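Local coordinates for DUF1254 domain-containing protein (Vibrio parahaemolyticus, PDB 3U07) that is of unknown function, with a signal sequence that suggests export from the cytoplasm, and combines DUF1254 and DUF1214 family regions, at residues S213-D225 / S241-P253. The protein carries 2 engineered substitutions. Residues are numbered along the deposited sequence; the frame is centred on the assembly and turned at random.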
ATOM      1  N   SER A 213      25.961   1.486   6.032  1.00 27.53           N
ATOM      2  CA  SER A 213      26.063   2.545   5.031  1.00 23.25           C
ATOM      3  C   SER A 213      25.367   3.817   5.508  1.00 28.52           C
ATOM      4  O   SER A 213      24.716   3.817   6.554  1.00 30.82           O
ATOM      5  CB  SER A 213      25.421   2.080   3.725  1.00 27.91           C
ATOM      6  OG  SER A 213      24.078   1.667   3.945  1.00 28.64           O
ATOM      7  N   THR A 214      25.518   4.902   4.752  1.00 24.60           N
ATOM      8  CA  THR A 214      24.859   6.168   5.090  1.00 23.67           C
ATOM      9  C   THR A 214      23.614   6.286   4.201  1.00 26.79           C
ATOM     10  O   THR A 214      23.487   5.566   3.204  1.00 21.63           O
ATOM     11  CB  THR A 214      25.745   7.390   4.795  1.00 22.07           C
ATOM     12  OG1 THR A 214      25.947   7.492   3.382  1.00 24.83           O
ATOM     13  CG2 THR A 214      27.092   7.268   5.502  1.00 16.73           C
ATOM     14  N   TRP A 215      22.695   7.188   4.533  1.00 23.28           N
ATOM     15  CA  TRP A 215      21.512   7.302   3.693  1.00 25.36           C
ATOM     16  C   TRP A 215      21.885   7.860   2.324  1.00 24.95           C
ATOM     17  O   TRP A 215      21.206   7.590   1.340  1.00 24.26           O
ATOM     18  CB  TRP A 215      20.430   8.165   4.349  1.00 15.75           C
ATOM     19  CG  TRP A 215      20.762   9.612   4.508  1.00 16.15           C
ATOM     20  CD1 TRP A 215      21.317  10.209   5.602  1.00 18.62           C
ATOM     21  CD2 TRP A 215      20.479  10.661   3.579  1.00 19.86           C
ATOM     22  NE1 TRP A 215      21.383  11.567   5.419  1.00 20.36           N
ATOM     23  CE2 TRP A 215      20.872  11.874   4.186  1.00 18.83           C
ATOM     24  CE3 TRP A 215      19.918  10.698   2.297  1.00 19.29           C
ATOM     25  CZ2 TRP A 215      20.734  13.107   3.552  1.00 15.03           C
ATOM     26  CZ3 TRP A 215      19.780  11.926   1.665  1.00 17.92           C
ATOM     27  CH2 TRP A 215      20.181  13.115   2.295  1.00 18.72           C
ATOM     28  N   LEU A 216      22.969   8.629   2.256  1.00 18.36           N
ATOM     29  CA  LEU A 216      23.410   9.181   0.981  1.00 22.99           C
ATOM     30  C   LEU A 216      23.778   8.060   0.012  1.00 22.74           C
ATOM     31  O   LEU A 216      23.335   8.068  -1.134  1.00 23.82           O
ATOM     32  CB  LEU A 216      24.619  10.105   1.162  1.00 19.76           C
ATOM     33  CG  LEU A 216      24.362  11.506   1.723  1.00 25.75           C
ATOM     34  CD1 LEU A 216      25.695  12.204   1.955  1.00 27.06           C
ATOM     35  CD2 LEU A 216      23.492  12.309   0.756  1.00 23.52           C
ATOM     36  N   GLU A 217      24.571   7.088   0.459  1.00 23.63           N
ATOM     37  CA  GLU A 217      24.945   6.016  -0.455  1.00 25.26           C
ATOM     38  C   GLU A 217      23.774   5.130  -0.859  1.00 23.71           C
ATOM     39  O   GLU A 217      23.701   4.693  -2.008  1.00 23.07           O
ATOM     40  CB  GLU A 217      26.111   5.179   0.097  1.00 29.98           C
ATOM     41  CG  GLU A 217      25.979   4.619   1.493  1.00 46.18           C
ATOM     42  CD  GLU A 217      27.269   3.934   1.940  1.00 46.90           C
ATOM     43  OE1 GLU A 217      27.943   4.452   2.862  1.00 28.98           O
ATOM     44  OE2 GLU A 217      27.613   2.880   1.356  1.00 44.71           O
ATOM     45  N   ARG A 218      22.842   4.886   0.062  1.00 18.19           N
ATOM     46  CA  ARG A 218      21.684   4.062  -0.266  1.00 16.25           C
ATOM     47  C   ARG A 218      20.793   4.788  -1.279  1.00 16.07           C
ATOM     48  O   ARG A 218      20.412   4.217  -2.300  1.00 19.74           O
ATOM     49  CB  ARG A 218      20.879   3.723   0.995  1.00 16.20           C
ATOM     50  CG  ARG A 218      21.596   2.764   1.959  1.00 20.01           C
ATOM     51  CD  ARG A 218      20.676   2.316   3.095  1.00 21.69           C
ATOM     52  NE  ARG A 218      20.184   3.440   3.892  1.00 20.20           N
ATOM     53  CZ  ARG A 218      20.760   3.893   5.003  1.00 23.20           C
ATOM     54  NH1 ARG A 218      21.859   3.318   5.476  1.00 23.19           N
ATOM     55  NH2 ARG A 218      20.241   4.935   5.634  1.00 19.80           N
ATOM     56  N   VAL A 219      20.470   6.050  -1.003  1.00 17.86           N
ATOM     57  CA  VAL A 219      19.631   6.821  -1.910  1.00 14.38           C
ATOM     58  C   VAL A 219      20.294   6.995  -3.285  1.00 15.27           C
ATOM     59  O   VAL A 219      19.641   6.822  -4.311  1.00 14.61           O
ATOM     60  CB  VAL A 219      19.296   8.210  -1.318  1.00 17.65           C
ATOM     61  CG1 VAL A 219      18.603   9.083  -2.374  1.00 18.46           C
ATOM     62  CG2 VAL A 219      18.381   8.046  -0.100  1.00 13.70           C
ATOM     63  N   ASN A 220      21.580   7.345  -3.314  1.00 15.76           N
ATOM     64  CA  ASN A 220      22.281   7.520  -4.591  1.00 15.76           C
ATOM     65  C   ASN A 220      22.328   6.201  -5.362  1.00 16.88           C
ATOM     66  O   ASN A 220      22.274   6.188  -6.592  1.00 16.40           O
ATOM     67  CB  ASN A 220      23.703   8.046  -4.368  1.00 15.71           C
ATOM     68  CG  ASN A 220      23.721   9.477  -3.863  1.00 20.62           C
ATOM     69  OD1 ASN A 220      22.682  10.132  -3.777  1.00 17.53           O
ATOM     70  ND2 ASN A 220      24.905   9.973  -3.531  1.00 18.08           N
ATOM     71  N   PHE A 221      22.422   5.092  -4.633  1.00 18.87           N
ATOM     72  CA  PHE A 221      22.445   3.770  -5.250  1.00 18.66           C
ATOM     73  C   PHE A 221      21.112   3.495  -5.960  1.00 23.83           C
ATOM     74  O   PHE A 221      21.082   3.070  -7.117  1.00 19.96           O
ATOM     75  CB  PHE A 221      22.676   2.696  -4.183  1.00 21.33           C
ATOM     76  CG  PHE A 221      22.520   1.295  -4.693  1.00 23.37           C
ATOM     77  CD1 PHE A 221      23.541   0.684  -5.416  1.00 26.36           C
ATOM     78  CD2 PHE A 221      21.342   0.589  -4.466  1.00 21.18           C
ATOM     79  CE1 PHE A 221      23.390  -0.618  -5.904  1.00 25.34           C
ATOM     80  CE2 PHE A 221      21.177  -0.708  -4.947  1.00 23.23           C
ATOM     81  CZ  PHE A 221      22.205  -1.314  -5.668  1.00 24.31           C
ATOM     82  N   VAL A 222      20.008   3.729  -5.256  1.00 20.67           N
ATOM     83  CA  VAL A 222      18.689   3.506  -5.839  1.00 19.56           C
ATOM     84  C   VAL A 222      18.435   4.465  -6.999  1.00 21.40           C
ATOM     85  O   VAL A 222      17.882   4.076  -8.028  1.00 15.78           O
ATOM     86  CB  VAL A 222      17.579   3.692  -4.788  1.00 17.74           C
ATOM     87  CG1 VAL A 222      16.214   3.655  -5.459  1.00 14.57           C
ATOM     88  CG2 VAL A 222      17.683   2.595  -3.738  1.00 19.18           C
ATOM     89  N   LEU A 223      18.841   5.717  -6.821  1.00 17.73           N
ATOM     90  CA  LEU A 223      18.666   6.752  -7.836  1.00 15.31           C
ATOM     91  C   LEU A 223      19.347   6.340  -9.140  1.00 15.32           C
ATOM     92  O   LEU A 223      18.865   6.632 -10.226  1.00 16.69           O
ATOM     93  CB  LEU A 223      19.285   8.064  -7.339  1.00 19.33           C
ATOM     94  CG  LEU A 223      18.474   9.335  -7.029  1.00 26.52           C
ATOM     95  CD1 LEU A 223      16.996   9.081  -6.905  1.00 17.88           C
ATOM     96  CD2 LEU A 223      19.034   9.930  -5.753  1.00 18.64           C
ATOM     97  N   CYS A 224      20.472   5.651  -9.008  1.00 15.83           N
ATOM     98  CA  CYS A 224      21.248   5.209 -10.159  1.00 21.35           C
ATOM     99  C   CYS A 224      20.534   4.122 -10.956  1.00 22.27           C
ATOM    100  O   CYS A 224      20.603   4.099 -12.181  1.00 20.74           O
ATOM    101  CB  CYS A 224      22.608   4.672  -9.688  1.00 20.63           C
ATOM    102  SG  CYS A 224      23.866   4.519 -11.000  1.00 30.40           S
ATOM    103  N   ASP A 225      19.840   3.236 -10.247  1.00 20.80           N
ATOM    104  CA  ASP A 225      19.147   2.100 -10.850  1.00 17.11           C
ATOM    105  C   ASP A 225      17.831   2.449 -11.531  1.00 19.42           C
ATOM    106  O   ASP A 225      16.769   1.937 -11.171  1.00 19.13           O
ATOM    107  CB  ASP A 225      18.931   1.027  -9.773  1.00 19.74           C
ATOM    108  CG  ASP A 225      18.332  -0.254 -10.323  1.00 22.16           C
ATOM    109  OD1 ASP A 225      18.588  -0.574 -11.501  1.00 24.53           O
ATOM    110  OD2 ASP A 225      17.615  -0.951  -9.568  1.00 22.71           O
ATOM    111  N   SER A 241      24.439  19.902  -3.563  1.00 34.11           N
ATOM    112  CA  SER A 241      25.579  20.239  -2.712  1.00 30.65           C
ATOM    113  C   SER A 241      25.647  19.343  -1.483  1.00 30.87           C
ATOM    114  O   SER A 241      26.705  19.177  -0.879  1.00 30.09           O
ATOM    115  CB  SER A 241      25.504  21.707  -2.275  1.00 34.36           C
ATOM    116  OG  SER A 241      24.367  21.949  -1.460  1.00 29.81           O
ATOM    117  N   ILE A 242      24.512  18.759  -1.119  1.00 24.68           N
ATOM    118  CA  ILE A 242      24.452  17.881   0.040  1.00 20.69           C
ATOM    119  C   ILE A 242      25.057  16.523  -0.291  1.00 18.98           C
ATOM    120  O   ILE A 242      25.446  15.785   0.604  1.00 22.34           O
ATOM    121  CB  ILE A 242      22.989  17.695   0.521  1.00 24.06           C
ATOM    122  CG1 ILE A 242      22.386  19.057   0.882  1.00 28.40           C
ATOM    123  CG2 ILE A 242      22.937  16.764   1.723  1.00 18.53           C
ATOM    124  CD1 ILE A 242      23.124  19.793   1.993  1.00 28.26           C
ATOM    125  N   GLY A 243      25.141  16.197  -1.578  1.00 22.71           N
ATOM    126  CA  GLY A 243      25.710  14.916  -1.969  1.00 24.70           C
ATOM    127  C   GLY A 243      24.696  13.912  -2.497  1.00 24.34           C
ATOM    128  O   GLY A 243      25.037  12.756  -2.767  1.00 23.38           O
ATOM    129  N   VAL A 244      23.442  14.338  -2.630  1.00 20.26           N
ATOM    130  CA  VAL A 244      22.388  13.465  -3.153  1.00 24.51           C
ATOM    131  C   VAL A 244      22.483  13.582  -4.664  1.00 23.22           C
ATOM    132  O   VAL A 244      22.215  14.641  -5.230  1.00 33.14           O
ATOM    133  CB  VAL A 244      20.990  13.922  -2.704  1.00 23.96           C
ATOM    134  CG1 VAL A 244      19.937  12.915  -3.179  1.00 20.88           C
ATOM    135  CG2 VAL A 244      20.960  14.061  -1.191  1.00 26.79           C
ATOM    136  N   GLU A 245      22.854  12.489  -5.314  1.00 17.09           N
ATOM    137  CA  GLU A 245      23.044  12.499  -6.758  1.00 15.61           C
ATOM    138  C   GLU A 245      23.125  11.053  -7.251  1.00 14.45           C
ATOM    139  O   GLU A 245      23.823  10.239  -6.648  1.00 16.03           O
ATOM    140  CB  GLU A 245      24.345  13.237  -7.055  1.00 18.83           C
ATOM    141  CG  GLU A 245      24.742  13.326  -8.511  1.00 29.37           C
ATOM    142  CD  GLU A 245      26.061  14.054  -8.669  1.00 34.34           C
ATOM    143  OE1 GLU A 245      26.203  15.143  -8.080  1.00 30.49           O
ATOM    144  OE2 GLU A 245      26.949  13.541  -9.374  1.00 40.20           O
ATOM    145  N   PRO A 246      22.436  10.718  -8.364  1.00 17.70           N
ATOM    146  CA  PRO A 246      22.423   9.357  -8.930  1.00 19.57           C
ATOM    147  C   PRO A 246      23.769   8.737  -9.256  1.00 27.53           C
ATOM    148  O   PRO A 246      24.429   9.176 -10.188  1.00 37.89           O
ATOM    149  CB  PRO A 246      21.613   9.509 -10.207  1.00 16.83           C
ATOM    150  CG  PRO A 246      20.801  10.722  -9.987  1.00 21.54           C
ATOM    151  CD  PRO A 246      21.730  11.656  -9.255  1.00 18.29           C
ATOM    152  N   CYS A 247      24.104   7.644  -8.575  1.00 21.86           N
ATOM    153  CA  CYS A 247      25.360   6.913  -8.783  1.00 21.45           C
ATOM    154  C   CYS A 247      26.559   7.516  -8.041  1.00 25.97           C
ATOM    155  O   CYS A 247      27.660   6.975  -8.121  1.00 29.19           O
ATOM    156  CB  CYS A 247      25.729   6.823 -10.274  1.00 18.88           C
ATOM    157  SG  CYS A 247      24.349   6.459 -11.393  1.00 28.68           S
ATOM    158  N   LYS A 248      26.373   8.633  -7.338  1.00 22.39           N
ATOM    159  CA  LYS A 248      27.485   9.266  -6.620  1.00 22.49           C
ATOM    160  C   LYS A 248      27.918   8.457  -5.391  1.00 24.90           C
ATOM    161  O   LYS A 248      27.101   8.123  -4.525  1.00 21.11           O
ATOM    162  CB  LYS A 248      27.110  10.692  -6.196  1.00 20.68           C
ATOM    163  CG  LYS A 248      28.197  11.424  -5.397  1.00 24.24           C
ATOM    164  CD  LYS A 248      27.721  12.798  -4.939  1.00 24.65           C
ATOM    165  CE  LYS A 248      28.798  13.558  -4.169  1.00 22.78           C
ATOM    166  NZ  LYS A 248      29.991  13.908  -5.006  1.00 18.99           N
ATOM    167  N   THR A 249      29.211   8.146  -5.324  1.00 22.41           N
ATOM    168  CA  THR A 249      29.770   7.378  -4.209  1.00 26.14           C
ATOM    169  C   THR A 249      30.916   8.113  -3.512  1.00 26.20           C
ATOM    170  O   THR A 249      31.385   7.670  -2.474  1.00 28.01           O
ATOM    171  CB  THR A 249      30.326   6.020  -4.682  1.00 28.32           C
ATOM    172  OG1 THR A 249      31.344   6.253  -5.662  1.00 25.77           O
ATOM    173  CG2 THR A 249      29.226   5.154  -5.292  1.00 26.17           C
ATOM    174  N   ASP A 250      31.368   9.224  -4.086  1.00 25.93           N
ATOM    175  CA  ASP A 250      32.464  10.003  -3.505  1.00 33.69           C
ATOM    176  C   ASP A 250      31.924  11.224  -2.764  1.00 28.53           C
ATOM    177  O   ASP A 250      31.218  12.042  -3.349  1.00 27.82           O
ATOM    178  CB  ASP A 250      33.437  10.450  -4.605  1.00 45.22           C
ATOM    179  CG  ASP A 250      32.755  11.266  -5.703  1.00 60.82           C
ATOM    180  OD1 ASP A 250      33.201  12.405  -5.966  1.00 58.94           O
ATOM    181  OD2 ASP A 250      31.778  10.770  -6.307  1.00 59.12           O
ATOM    182  N   PHE A 251      32.273  11.357  -1.486  1.00 18.61           N
ATOM    183  CA  PHE A 251      31.784  12.476  -0.681  1.00 24.56           C
ATOM    184  C   PHE A 251      32.872  13.232   0.067  1.00 25.85           C
ATOM    185  O   PHE A 251      33.918  12.672   0.393  1.00 31.23           O
ATOM    186  CB  PHE A 251      30.774  11.967   0.349  1.00 24.92           C
ATOM    187  CG  PHE A 251      29.663  11.146  -0.238  1.00 26.03           C
ATOM    188  CD1 PHE A 251      28.532  11.757  -0.767  1.00 23.37           C
ATOM    189  CD2 PHE A 251      29.756   9.760  -0.278  1.00 24.25           C
ATOM    190  CE1 PHE A 251      27.510  10.995  -1.329  1.00 19.63           C
ATOM    191  CE2 PHE A 251      28.742   8.993  -0.836  1.00 19.76           C
ATOM    192  CZ  PHE A 251      27.619   9.611  -1.362  1.00 19.75           C
ATOM    193  N   THR A 252      32.610  14.509   0.340  1.00 27.57           N
ATOM    194  CA  THR A 252      33.537  15.348   1.097  1.00 27.41           C
ATOM    195  C   THR A 252      33.145  15.223   2.572  1.00 27.35           C
ATOM    196  O   THR A 252      32.020  14.829   2.892  1.00 26.46           O
ATOM    197  CB  THR A 252      33.413  16.836   0.723  1.00 28.20           C
ATOM    198  OG1 THR A 252      32.125  17.320   1.132  1.00 30.74           O
ATOM    199  CG2 THR A 252      33.593  17.035  -0.782  1.00 25.89           C
ATOM    200  N   PRO A 253      34.070  15.546   3.491  1.00 25.46           N
ATOM    201  CA  PRO A 253      33.769  15.458   4.926  1.00 23.73           C
ATOM    202  C   PRO A 253      32.530  16.288   5.275  1.00 23.02           C
ATOM    203  O   PRO A 253      31.679  15.864   6.051  1.00 22.92           O
ATOM    204  CB  PRO A 253      35.036  16.016   5.574  1.00 27.64           C
ATOM    205  CG  PRO A 253      36.112  15.569   4.622  1.00 26.89           C
ATOM    206  CD  PRO A 253      35.489  15.883   3.268  1.00 24.00           C
TER
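Asn220, on helix 215-224, plugs the inside of segment 241-253, which doubles back at a type II beta turn, Glu245 to Lys248, and is tied to the helix by the disulfide Cys224-Cys247. From Asn220, CB points toward the segment and lies 3.4 Å from Lys248 O. With CG beside the backbone N (chi1 -69°), the amide reaches in between the two limbs of the segment. Asn220 OD1 accepts from Glu245 N at 2.8 Å, the donor sitting well above the carbonyl plane. Asn220 ND2 spends one N-H on Gly243 O at 2.9 Å, almost straight (173°), and the other on Lys248 O at 3.0 Å; both acceptors lie in the amide plane, so three bonds fix the rotation of this buried group. The edge of the Phe251 ring closes in, and Phe251 CZ is 3.5 Å from Asn220 ND2.

Beside the amide, the methyls of Val244 divide the apolar contacts: Val244 CG2 meets Leu216 CD2 at 3.6 Å and the Trp215 ring, while CG1 faces Val219 and Leu223. Helix 233-239 adds Leu236 against Val244 and Leu223, and Trp215 NE1 hydrogen-bonds to Ala259 O of helix 253-273. The backbone of Asn220 joins in too: Asn220 O accepts hydrogen bonds from Cys224 N within the helix and, from the opposite face of the carbonyl plane, Cys247 N at 3.1 Å.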